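Local coordinates for protein kallikrein-10 (Homo sapiens, PDB 5LPE) that belongs to the kallikrein serine peptidases, is zymogen-like and inhibited by zinc ions, and has a tumour-suppressor role in breast and prostate cancer, at residues G31-Q36 with L99-P104; R72-P77 with N228-S233; K157-F162 with P214-Q219; I172-D177 with G189-D194. All coordinates share one frame; numbering follows the deposited sequence.

Contact 1: residues G31-Q36 with L99-P104; sequences GVLVDQ and LKLARP
Contact 1 joins two strands that are not direct neighbours in the first beta barrel: Leu33 of strand 26-35 and Leu101 of strand 97-101 meet across strand 38-41, which runs between them. Both leucines are buried, and each also rests on Val39 of that middle strand. Their touch is purely apolar, made by one methyl from each side, Leu33 CD1 lying 4.2 Å from Leu101 CD1. CG of Leu101 stands beside the backbone N and anti to the carbonyl carbon (chi1 -57°), which carries the same CD1 methyl to within 3.9 Å of Gln36 O.

Further out, the contact turns more polar and more exposed. The two segments come nearest at Gln36 and Pro104, whose CA atoms are 5.2 Å apart. There Gln36 O faces the backbone of the proline in a CA-H...O contact, Pro104 CA to Gln36 O 3.5 Å, bent to 130° at the hydrogen. One carbonyl oxygen thus meets both the leucine methyl and the proline backbone. The amide of Gln36 adds only a loose approach of its NE2 to Pro104 CB (4.3 Å). Pro104 O is hydrogen-bonded in turn by Arg68 NH2 from strand 66-75, and Gln36 continues into backbone bonding with Val105. Between Leu33 and Gln36 the chain turns a corner, and Val34 and Asp35 together face Trp38, a classic beta bulge at the corner of this barrel strand, in the chymotrypsin-like fold of family S1.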
loop_
_atom_site.group_PDB
_atom_site.type_symbol
_atom_site.label_atom_id
_atom_site.label_comp_id
_atom_site.label_asym_id
_atom_site.label_seq_id
_atom_site.Cartn_x
_atom_site.Cartn_y
_atom_site.Cartn_z
ATOM N N GLY A 31 -4.224 -3.316 0.222
ATOM C CA GLY A 31 -3.214 -3.928 1.072
ATOM C C GLY A 31 -2.308 -4.775 0.212
ATOM O O GLY A 31 -2.571 -5.005 -0.971
ATOM N N VAL A 32 -1.222 -5.233 0.808
ATOM C CA VAL A 32 -0.290 -6.065 0.066
ATOM C C VAL A 32 -0.139 -7.403 0.760
ATOM O O VAL A 32 -0.138 -7.494 1.986
ATOM C CB VAL A 32 1.084 -5.395 -0.079
ATOM C CG1 VAL A 32 1.750 -5.883 -1.350
ATOM C CG2 VAL A 32 0.914 -3.940 -0.097
ATOM N N LEU A 33 0.078 -8.430 -0.039
ATOM C CA LEU A 33 0.370 -9.753 0.486
ATOM C C LEU A 33 1.875 -9.816 0.684
ATOM O O LEU A 33 2.642 -9.825 -0.283
ATOM C CB LEU A 33 -0.100 -10.830 -0.484
ATOM C CG LEU A 33 -0.118 -12.241 0.082
ATOM C CD1 LEU A 33 -1.286 -12.343 1.040
ATOM C CD2 LEU A 33 -0.241 -13.250 -1.035
ATOM N N VAL A 34 2.301 -9.798 1.938
ATOM C CA VAL A 34 3.710 -9.888 2.262
ATOM C C VAL A 34 4.102 -11.281 2.721
ATOM O O VAL A 34 5.298 -11.544 2.939
ATOM C CB VAL A 34 4.051 -8.821 3.325
ATOM C CG1 VAL A 34 3.760 -7.447 2.758
ATOM C CG2 VAL A 34 3.193 -9.016 4.580
ATOM N N ASP A 35 3.131 -12.169 2.894
ATOM C CA ASP A 35 3.324 -13.536 3.332
ATOM C C ASP A 35 2.046 -14.280 2.990
ATOM O O ASP A 35 0.990 -13.667 2.845
ATOM C CB ASP A 35 3.619 -13.594 4.830
ATOM C CG ASP A 35 3.799 -14.994 5.321
ATOM O OD1 ASP A 35 4.864 -15.556 5.042
ATOM O OD2 ASP A 35 2.876 -15.530 5.967
ATOM N N GLN A 36 2.130 -15.609 2.888
ATOM C CA GLN A 36 0.935 -16.359 2.516
ATOM C C GLN A 36 -0.196 -16.165 3.526
ATOM O O GLN A 36 -1.367 -16.348 3.184
ATOM C CB GLN A 36 1.267 -17.839 2.360
ATOM C CG GLN A 36 1.943 -18.440 3.586
ATOM C CD GLN A 36 2.182 -19.922 3.447
ATOM O OE1 GLN A 36 2.274 -20.445 2.339
ATOM N NE2 GLN A 36 2.293 -20.608 4.567
ATOM N N LEU A 99 -2.460 -7.527 8.828
ATOM C CA LEU A 99 -3.665 -8.341 8.865
ATOM C C LEU A 99 -3.278 -9.802 8.688
ATOM O O LEU A 99 -2.616 -10.159 7.706
ATOM C CB LEU A 99 -4.639 -7.910 7.770
ATOM C CG LEU A 99 -5.291 -6.552 8.028
ATOM C CD1 LEU A 99 -6.630 -6.462 7.348
ATOM C CD2 LEU A 99 -5.453 -6.281 9.515
ATOM N N LYS A 100 -3.688 -10.646 9.626
ATOM C CA LYS A 100 -3.449 -12.071 9.474
ATOM C C LYS A 100 -4.642 -12.732 8.791
ATOM O O LYS A 100 -5.787 -12.524 9.195
ATOM C CB LYS A 100 -3.173 -12.731 10.818
ATOM C CG LYS A 100 -2.577 -14.122 10.645
ATOM C CD LYS A 100 -3.054 -15.056 11.719
ATOM C CE LYS A 100 -2.003 -16.097 12.021
ATOM N NZ LYS A 100 -1.457 -16.649 10.774
ATOM N N LEU A 101 -4.375 -13.525 7.758
ATOM C CA LEU A 101 -5.442 -14.253 7.081
ATOM C C LEU A 101 -5.835 -15.511 7.861
ATOM O O LEU A 101 -4.985 -16.230 8.400
ATOM C CB LEU A 101 -5.028 -14.623 5.654
ATOM C CG LEU A 101 -4.618 -13.479 4.721
ATOM C CD1 LEU A 101 -4.491 -13.948 3.266
ATOM C CD2 LEU A 101 -5.583 -12.310 4.840
ATOM N N ALA A 102 -7.143 -15.758 7.932
ATOM C CA ALA A 102 -7.649 -16.926 8.642
ATOM C C ALA A 102 -6.956 -18.181 8.150
ATOM O O ALA A 102 -6.350 -18.919 8.931
ATOM C CB ALA A 102 -9.164 -17.030 8.459
ATOM N N ARG A 103 -6.979 -18.396 6.842
ATOM C CA ARG A 103 -6.324 -19.516 6.200
ATOM C C ARG A 103 -5.263 -19.011 5.225
ATOM O O ARG A 103 -5.452 -17.968 4.580
ATOM C CB ARG A 103 -7.345 -20.390 5.455
ATOM C CG ARG A 103 -8.503 -20.862 6.327
ATOM C CD ARG A 103 -9.489 -21.742 5.557
ATOM N NE ARG A 103 -10.480 -20.993 4.778
ATOM C CZ ARG A 103 -10.548 -20.994 3.449
ATOM N NH1 ARG A 103 -9.681 -21.702 2.729
ATOM N NH2 ARG A 103 -11.490 -20.295 2.834
ATOM N N PRO A 104 -4.144 -19.730 5.096
ATOM C CA PRO A 104 -3.070 -19.280 4.203
ATOM C C PRO A 104 -3.517 -19.227 2.752
ATOM O O PRO A 104 -4.359 -20.008 2.299
ATOM C CB PRO A 104 -1.974 -20.339 4.391
ATOM C CG PRO A 104 -2.334 -21.078 5.626
ATOM C CD PRO A 104 -3.821 -21.002 5.755
#

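Contact 2: residues R72-P77 with N228-S233; sequences RSVVHP and NKVIRS
Val230 O receives a weak hydrogen bond from Arg232 NE (3.3 Å, 156° at the hydrogen), while Arg72 NH1 approaches it from strand 66-75 at 4.3 Å, too far for a bond. The two arginines come close beside this oxygen: Arg72 NH1 lies 3.7 Å from Arg232 NH2, which arrives at the edge of the Arg72 guanidinium and near its plane. The side chains cross at about a right angle and their guanidinium planes are 50° apart, so the groups are not stacked. These are like charges at the surface, and the nearby carbonyl probably eases their repulsion only in part. Arg72 reaches the spot through a bend at chi3 (63°).

Beside the charged pair, Val74 and Val230 point toward each other, and Val74 CB touches Val230 CG2 at 4.2 Å. Trp38 of strand 38-41 also touches Arg72, Val230 and Arg232, and Trp226, one turn earlier in the helix, covers Val74. Arg232 is the first residue to leave the helix, with a positive phi. The contact thus lays the end of the C-terminal helix against the outside of the first barrel, an arrangement typical of the chymotrypsin-like fold.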
loop_
_atom_site.group_PDB
_atom_site.type_symbol
_atom_site.label_atom_id
_atom_site.label_comp_id
_atom_site.label_asym_id
_atom_site.label_seq_id
_atom_site.Cartn_x
_atom_site.Cartn_y
_atom_site.Cartn_z
ATOM N N ARG A 72 -5.951 -11.924 13.274
ATOM C CA ARG A 72 -5.059 -11.004 13.965
ATOM C C ARG A 72 -4.890 -9.743 13.143
ATOM O O ARG A 72 -4.708 -9.794 11.921
ATOM C CB ARG A 72 -3.709 -11.660 14.236
ATOM C CG ARG A 72 -3.799 -12.844 15.189
ATOM C CD ARG A 72 -2.428 -13.312 15.557
ATOM N NE ARG A 72 -1.696 -12.287 16.278
ATOM C CZ ARG A 72 -0.368 -12.239 16.339
ATOM N NH1 ARG A 72 0.355 -13.161 15.708
ATOM N NH2 ARG A 72 0.234 -11.270 17.028
ATOM N N SER A 73 -5.029 -8.603 13.803
ATOM C CA SER A 73 -4.754 -7.314 13.184
ATOM C C SER A 73 -3.825 -6.550 14.109
ATOM O O SER A 73 -4.270 -6.021 15.132
ATOM C CB SER A 73 -6.041 -6.543 12.977
ATOM O OG SER A 73 -6.607 -6.310 14.246
ATOM N N VAL A 74 -2.569 -6.417 13.710
ATOM C CA VAL A 74 -1.548 -5.829 14.562
ATOM C C VAL A 74 -1.247 -4.440 14.015
ATOM O O VAL A 74 -0.654 -4.276 12.942
ATOM C CB VAL A 74 -0.298 -6.712 14.639
ATOM C CG1 VAL A 74 0.744 -6.083 15.543
ATOM C CG2 VAL A 74 -0.685 -8.085 15.162
ATOM N N VAL A 75 -1.685 -3.445 14.741
ATOM C CA VAL A 75 -1.387 -2.070 14.399
ATOM C C VAL A 75 -0.019 -1.745 14.962
ATOM O O VAL A 75 0.355 -2.250 16.027
ATOM C CB VAL A 75 -2.485 -1.149 14.950
ATOM C CG1 VAL A 75 -2.055 0.297 14.877
ATOM C CG2 VAL A 75 -3.778 -1.374 14.189
ATOM N N HIS A 76 0.759 -0.958 14.231
ATOM C CA HIS A 76 2.078 -0.596 14.728
ATOM C C HIS A 76 1.948 0.033 16.114
ATOM O O HIS A 76 1.025 0.823 16.348
ATOM C CB HIS A 76 2.792 0.370 13.782
ATOM C CG HIS A 76 4.257 0.486 14.053
ATOM N ND1 HIS A 76 4.797 1.490 14.827
ATOM C CD2 HIS A 76 5.294 -0.300 13.683
ATOM C CE1 HIS A 76 6.104 1.322 14.913
ATOM N NE2 HIS A 76 6.432 0.242 14.228
ATOM N N PRO A 77 2.822 -0.326 17.060
ATOM C CA PRO A 77 2.685 0.209 18.426
ATOM C C PRO A 77 2.778 1.724 18.502
ATOM O O PRO A 77 2.079 2.342 19.312
ATOM C CB PRO A 77 3.835 -0.480 19.175
ATOM C CG PRO A 77 4.794 -0.933 18.099
ATOM C CD PRO A 77 3.920 -1.305 16.957
ATOM N N ASN A 228 8.834 -8.174 10.232
ATOM C CA ASN A 228 9.294 -9.549 10.312
ATOM C C ASN A 228 8.942 -10.173 11.649
ATOM O O ASN A 228 8.777 -11.397 11.737
ATOM C CB ASN A 228 10.799 -9.604 10.055
ATOM C CG ASN A 228 11.119 -9.581 8.581
ATOM O OD1 ASN A 228 10.425 -10.216 7.781
ATOM N ND2 ASN A 228 12.158 -8.835 8.202
ATOM N N LYS A 229 8.792 -9.351 12.687
ATOM C CA LYS A 229 8.554 -9.887 14.018
ATOM C C LYS A 229 7.102 -10.313 14.211
ATOM O O LYS A 229 6.851 -11.364 14.808
ATOM C CB LYS A 229 8.973 -8.872 15.082
ATOM C CG LYS A 229 8.826 -9.401 16.500
ATOM C CD LYS A 229 9.691 -8.632 17.481
ATOM C CE LYS A 229 8.967 -7.418 18.073
ATOM N NZ LYS A 229 9.952 -6.481 18.706
ATOM N N VAL A 230 6.130 -9.548 13.713
ATOM C CA VAL A 230 4.748 -9.987 13.910
ATOM C C VAL A 230 4.410 -11.118 12.945
ATOM O O VAL A 230 3.731 -12.082 13.315
ATOM C CB VAL A 230 3.734 -8.811 13.823
ATOM C CG1 VAL A 230 4.412 -7.462 13.675
ATOM C CG2 VAL A 230 2.721 -9.011 12.748
ATOM N N ILE A 231 4.905 -11.042 11.707
ATOM C CA ILE A 231 4.749 -12.155 10.788
ATOM C C ILE A 231 5.437 -13.417 11.326
ATOM O O ILE A 231 5.172 -14.524 10.833
ATOM C CB ILE A 231 5.247 -11.696 9.398
ATOM C CG1 ILE A 231 4.437 -10.483 8.946
ATOM C CG2 ILE A 231 5.069 -12.761 8.314
ATOM C CD1 ILE A 231 4.878 -9.983 7.621
ATOM N N ARG A 232 6.335 -13.296 12.314
ATOM C CA ARG A 232 7.121 -14.423 12.815
ATOM C C ARG A 232 8.003 -14.994 11.715
ATOM O O ARG A 232 8.778 -15.905 11.986
ATOM C CB ARG A 232 6.270 -15.546 13.433
ATOM C CG ARG A 232 6.425 -15.692 14.953
ATOM C CD ARG A 232 5.274 -15.039 15.735
ATOM N NE ARG A 232 4.023 -14.957 14.975
ATOM C CZ ARG A 232 3.252 -15.998 14.657
ATOM N NH1 ARG A 232 3.596 -17.218 15.021
ATOM N NH2 ARG A 232 2.137 -15.828 13.964
ATOM N N SER A 233 7.920 -14.465 10.488
ATOM C CA SER A 233 8.779 -14.740 9.333
ATOM C C SER A 233 10.214 -14.330 9.600
ATOM O O SER A 233 11.008 -14.189 8.657
ATOM C CB SER A 233 8.276 -14.034 8.079
ATOM O OG SER A 233 8.081 -12.658 8.350
#

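Contact 3: residues K157-F162 with P214-Q219; sequences KECEVF and PAVYTQ
Cys159, in the short, weakly bonded helix 159-162, comes closest in backbone to Pro214, which leads into strand 215-219, their CA atoms lying 7.2 Å apart. A backbone bond from Glu160 N to Lys157 O tightens the turn, which presents Cys159 and Phe162 on the side that faces the strand.

Pro214 is the hub of the contact and uses two ring carbons for two partners. Its CD sits over one face of the Phe162 ring, 3.6 Å from the centroid and 13° off the ring normal, a well-centred CH-pi contact. Its CG reaches instead to Cys159 SG, at 3.7 Å. Phe162 swings its ring over the proline with CG beside the backbone N and anti to the carbonyl carbon (chi1 -67°), and Glu158 O lies at the ring edge, in its plane. The sulfur also meets Val216 CG2, two residues further along the strand and on the same side as Pro214, at 4.3 Å. A serine in place of Phe162 would probably leave one side of Pro214 uncovered and its CD without the aromatic face.

Further partners fix both sides. The disulfide from Cys159 to Cys173 ties the helix to strand 171-176, Tyr163 OH is hydrogen-bonded to Pro214 O, and Leu154 is touched by the proline ring. Strand 215-219 itself runs antiparallel between strands 171-176 and 196-203 in the second barrel, with helix 159-162 packed outside at its beginning.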
loop_
_atom_site.group_PDB
_atom_site.type_symbol
_atom_site.label_atom_id
_atom_site.label_comp_id
_atom_site.label_asym_id
_atom_site.label_seq_id
_atom_site.Cartn_x
_atom_site.Cartn_y
_atom_site.Cartn_z
ATOM N N LYS A 157 11.850 16.633 1.480
ATOM C CA LYS A 157 12.224 18.037 1.471
ATOM C C LYS A 157 11.159 18.812 0.713
ATOM O O LYS A 157 10.505 19.695 1.274
ATOM C CB LYS A 157 13.613 18.204 0.830
ATOM C CG LYS A 157 14.764 17.632 1.654
ATOM C CD LYS A 157 15.708 16.809 0.795
ATOM C CE LYS A 157 16.912 17.622 0.377
ATOM N NZ LYS A 157 16.870 17.986 -1.059
ATOM N N GLU A 158 10.990 18.485 -0.573
ATOM C CA GLU A 158 10.004 19.155 -1.407
ATOM C C GLU A 158 8.592 18.636 -1.169
ATOM O O GLU A 158 7.645 19.130 -1.796
ATOM C CB GLU A 158 10.415 19.014 -2.867
ATOM C CG GLU A 158 9.790 20.031 -3.818
ATOM C CD GLU A 158 8.919 19.360 -4.840
ATOM O OE1 GLU A 158 9.061 18.131 -4.998
ATOM O OE2 GLU A 158 8.085 20.037 -5.469
ATOM N N CYS A 159 8.430 17.655 -0.279
ATOM C CA CYS A 159 7.114 17.371 0.273
ATOM C C CYS A 159 6.770 18.289 1.431
ATOM O O CYS A 159 5.585 18.478 1.728
ATOM C CB CYS A 159 7.034 15.923 0.729
ATOM S SG CYS A 159 5.474 15.172 0.306
ATOM N N GLU A 160 7.781 18.862 2.086
ATOM C CA GLU A 160 7.546 19.907 3.069
ATOM C C GLU A 160 7.071 21.187 2.397
ATOM O O GLU A 160 6.500 22.054 3.065
ATOM C CB GLU A 160 8.826 20.156 3.875
ATOM C CG GLU A 160 8.611 20.619 5.312
ATOM C CD GLU A 160 8.441 22.125 5.450
ATOM O OE1 GLU A 160 7.992 22.565 6.529
ATOM O OE2 GLU A 160 8.756 22.875 4.496
ATOM N N VAL A 161 7.288 21.308 1.086
ATOM C CA VAL A 161 6.763 22.437 0.333
ATOM C C VAL A 161 5.256 22.309 0.165
ATOM O O VAL A 161 4.508 23.270 0.375
ATOM C CB VAL A 161 7.488 22.539 -1.020
ATOM C CG1 VAL A 161 6.650 23.311 -2.039
ATOM C CG2 VAL A 161 8.845 23.192 -0.833
ATOM N N PHE A 162 4.779 21.124 -0.195
ATOM C CA PHE A 162 3.345 20.953 -0.370
ATOM C C PHE A 162 2.617 20.815 0.956
ATOM O O PHE A 162 1.429 21.157 1.040
ATOM C CB PHE A 162 3.067 19.737 -1.232
ATOM C CG PHE A 162 3.530 19.891 -2.627
ATOM C CD1 PHE A 162 4.838 19.573 -2.980
ATOM C CD2 PHE A 162 2.663 20.369 -3.597
ATOM C CE1 PHE A 162 5.269 19.721 -4.275
ATOM C CE2 PHE A 162 3.089 20.522 -4.902
ATOM C CZ PHE A 162 4.395 20.197 -5.244
ATOM N N PRO A 214 2.139 15.554 -4.455
ATOM C CA PRO A 214 2.547 14.170 -4.206
ATOM C C PRO A 214 1.790 13.534 -3.053
ATOM O O PRO A 214 1.307 14.201 -2.137
ATOM C CB PRO A 214 4.032 14.312 -3.860
ATOM C CG PRO A 214 4.065 15.585 -3.116
ATOM C CD PRO A 214 3.130 16.497 -3.905
ATOM N N ALA A 215 1.710 12.211 -3.102
ATOM C CA ALA A 215 1.107 11.475 -2.010
ATOM C C ALA A 215 2.166 11.130 -0.979
ATOM O O ALA A 215 3.365 11.241 -1.219
ATOM C CB ALA A 215 0.435 10.197 -2.513
ATOM N N VAL A 216 1.705 10.612 0.151
ATOM C CA VAL A 216 2.552 10.372 1.305
ATOM C C VAL A 216 2.418 8.900 1.651
ATOM O O VAL A 216 1.336 8.439 2.039
ATOM C CB VAL A 216 2.187 11.270 2.493
ATOM C CG1 VAL A 216 2.988 10.868 3.736
ATOM C CG2 VAL A 216 2.449 12.715 2.147
ATOM N N TYR A 217 3.515 8.161 1.496
ATOM C CA TYR A 217 3.568 6.732 1.744
ATOM C C TYR A 217 4.415 6.456 2.977
ATOM O O TYR A 217 5.372 7.183 3.272
ATOM C CB TYR A 217 4.156 5.990 0.554
ATOM C CG TYR A 217 3.270 5.959 -0.662
ATOM C CD1 TYR A 217 3.183 7.054 -1.519
ATOM C CD2 TYR A 217 2.552 4.811 -0.985
ATOM C CE1 TYR A 217 2.376 7.015 -2.643
ATOM C CE2 TYR A 217 1.739 4.754 -2.117
ATOM C CZ TYR A 217 1.652 5.861 -2.946
ATOM O OH TYR A 217 0.834 5.817 -4.073
ATOM N N THR A 218 4.055 5.405 3.704
ATOM C CA THR A 218 4.909 4.957 4.788
ATOM C C THR A 218 6.147 4.295 4.194
ATOM O O THR A 218 6.041 3.480 3.280
ATOM C CB THR A 218 4.159 3.992 5.704
ATOM O OG1 THR A 218 2.948 4.608 6.157
ATOM C CG2 THR A 218 5.027 3.640 6.923
ATOM N N GLN A 219 7.328 4.652 4.689
ATOM C CA GLN A 219 8.551 4.100 4.125
ATOM C C GLN A 219 8.792 2.739 4.771
ATOM O O GLN A 219 9.123 2.657 5.955
ATOM C CB GLN A 219 9.703 5.062 4.381
ATOM C CG GLN A 219 10.978 4.774 3.658
ATOM C CD GLN A 219 12.012 5.827 3.957
ATOM O OE1 GLN A 219 11.905 6.549 4.946
ATOM N NE2 GLN A 219 13.017 5.921 3.105
#

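Contact 4: residues I172-D177 with G189-D194; sequences ICAGLD and GPLVCD
Leu191 spreads its two methyl branches over two side chains of the facing strand. CD1 goes to Ala174 CB (3.4 Å) and CD2 to Ile172 CD1 (4.1 Å), so the fork of the leucine straddles two residues that alternate along strand 171-176. All three side chains point across toward the other strand and all are buried; the contact is wholly apolar.

The directions of the side chains explain the match. CG of Leu191 is turned away from its own backbone N (chi1 179°) and lies beside the carbonyl carbon, which directs the fork toward strand 171-176. Ile172 offers the end of its longer branch: CG1 stands between the backbone N and the carbonyl carbon (chi1 48°), and CD1 extends from there to the leucine. The two side chains cross obliquely, meeting at their terminal methyls. Ala174, with only CB to give, is met where it stands. Even at their nearest, the CA atoms of Ala174 and Leu191 are 8.5 Å apart, a spacing filled by side chains alone, while Cys173, between the two contributing residues, points the other way.

Strands 171-176 and 190-193 are not neighbours in the second barrel, and the contact crosses its interior. Tyr217 of strand 215-219 touches Ile172, Ala174 and Leu191, and Ile151 of strand 147-153 packs on both Ala174 and Leu191; Gln198 of strand 196-203 adds cover to the leucine.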
loop_
_atom_site.group_PDB
_atom_site.type_symbol
_atom_site.label_atom_id
_atom_site.label_comp_id
_atom_site.label_asym_id
_atom_site.label_seq_id
_atom_site.Cartn_x
_atom_site.Cartn_y
_atom_site.Cartn_z
ATOM N N ILE A 172 7.948 8.423 2.424
ATOM C CA ILE A 172 8.399 8.786 1.097
ATOM C C ILE A 172 7.223 9.451 0.405
ATOM O O ILE A 172 6.084 8.994 0.526
ATOM C CB ILE A 172 8.931 7.563 0.336
ATOM C CG1 ILE A 172 7.945 6.435 0.469
ATOM C CG2 ILE A 172 10.217 7.092 0.990
ATOM C CD1 ILE A 172 8.304 5.260 -0.357
ATOM N N CYS A 173 7.483 10.595 -0.209
ATOM C CA CYS A 173 6.515 11.282 -1.039
ATOM C C CYS A 173 6.724 10.880 -2.484
ATOM O O CYS A 173 7.843 10.962 -2.994
ATOM C CB CYS A 173 6.657 12.786 -0.871
ATOM S SG CYS A 173 5.851 13.244 0.649
ATOM N N ALA A 174 5.668 10.420 -3.127
ATOM C CA ALA A 174 5.752 9.852 -4.463
ATOM C C ALA A 174 5.131 10.833 -5.444
ATOM O O ALA A 174 3.926 11.077 -5.400
ATOM C CB ALA A 174 5.038 8.514 -4.508
ATOM N N GLY A 175 5.954 11.435 -6.301
ATOM C CA GLY A 175 5.428 12.309 -7.334
ATOM C C GLY A 175 4.813 11.515 -8.468
ATOM O O GLY A 175 5.460 10.638 -9.047
ATOM N N LEU A 176 3.585 11.861 -8.824
ATOM C CA LEU A 176 2.859 11.260 -9.935
ATOM C C LEU A 176 3.044 12.134 -11.156
ATOM O O LEU A 176 3.093 13.356 -11.042
ATOM C CB LEU A 176 1.372 11.156 -9.611
ATOM C CG LEU A 176 0.480 10.143 -10.307
ATOM C CD1 LEU A 176 1.020 8.756 -10.101
ATOM C CD2 LEU A 176 -0.913 10.248 -9.708
ATOM N N ASP A 177 3.144 11.532 -12.326
ATOM C CA ASP A 177 3.386 12.367 -13.489
ATOM C C ASP A 177 2.136 13.179 -13.837
ATOM O O ASP A 177 1.003 12.777 -13.547
ATOM C CB ASP A 177 3.876 11.512 -14.655
ATOM C CG ASP A 177 5.098 10.672 -14.271
ATOM O OD1 ASP A 177 5.693 10.936 -13.189
ATOM O OD2 ASP A 177 5.459 9.749 -15.043
ATOM N N GLY A 189 -2.838 0.859 -0.407
ATOM C CA GLY A 189 -2.223 0.379 -1.610
ATOM C C GLY A 189 -0.738 0.419 -1.606
ATOM O O GLY A 189 -0.176 1.231 -0.943
ATOM N N PRO A 190 -0.105 -0.487 -2.345
ATOM C CA PRO A 190 1.368 -0.513 -2.362
ATOM C C PRO A 190 2.010 0.471 -3.335
ATOM O O PRO A 190 1.486 0.772 -4.402
ATOM C CB PRO A 190 1.683 -1.957 -2.778
ATOM C CG PRO A 190 0.476 -2.432 -3.530
ATOM C CD PRO A 190 -0.707 -1.644 -3.052
ATOM N N LEU A 191 3.198 0.929 -2.972
ATOM C CA LEU A 191 4.134 1.550 -3.908
ATOM C C LEU A 191 5.261 0.548 -4.151
ATOM O O LEU A 191 6.004 0.198 -3.227
ATOM C CB LEU A 191 4.672 2.876 -3.370
ATOM C CG LEU A 191 5.680 3.646 -4.235
ATOM C CD1 LEU A 191 5.436 5.116 -4.177
ATOM C CD2 LEU A 191 7.060 3.390 -3.736
ATOM N N VAL A 192 5.380 0.077 -5.383
ATOM C CA VAL A 192 6.392 -0.900 -5.761
ATOM C C VAL A 192 7.520 -0.180 -6.497
ATOM O O VAL A 192 7.258 0.679 -7.345
ATOM C CB VAL A 192 5.767 -2.014 -6.626
ATOM C CG1 VAL A 192 6.770 -3.124 -6.924
ATOM C CG2 VAL A 192 4.504 -2.579 -5.951
ATOM N N CYS A 193 8.774 -0.504 -6.157
ATOM C CA CYS A 193 9.949 -0.057 -6.907
ATOM C C CYS A 193 10.817 -1.264 -7.216
ATOM O O CYS A 193 11.330 -1.908 -6.297
ATOM C CB CYS A 193 10.783 0.968 -6.136
ATOM S SG CYS A 193 9.885 2.283 -5.320
ATOM N N ASP A 194 11.023 -1.538 -8.502
ATOM C CA ASP A 194 11.795 -2.703 -8.952
ATOM C C ASP A 194 11.291 -3.989 -8.289
ATOM O O ASP A 194 12.068 -4.801 -7.765
ATOM C CB ASP A 194 13.296 -2.497 -8.701
ATOM C CG ASP A 194 14.163 -3.037 -9.845
ATOM O OD1 ASP A 194 13.649 -3.891 -10.599
ATOM O OD2 ASP A 194 15.354 -2.637 -9.977
#

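How the contacts relate
Contacts 1 and 2 lie in or against the first barrel and contacts 3 and 4 in or against the second, the centres of each pair being 11 Å apart. In the first, strands 66-75 and 97-101 are neighbours, with Lys100 N 2.7 Å from Arg72 O, and Ile231 CD1 packs on Val34 CG2. In the second, Tyr217 N lies 2.9 Å from Ile172 O, probably a hydrogen bond. The barrels meet where Val32 CG2 of contact 1 touches Pro190 CB of contact 4. Contact 3 lies nearer than contact 4 to the zinc ion bound by His44, Asp92 and Asp95: the Val216 side chain is about 9 Å from the metal, that of Ile172 about 14 Å. Contacts 1 and 2 lie away from this site.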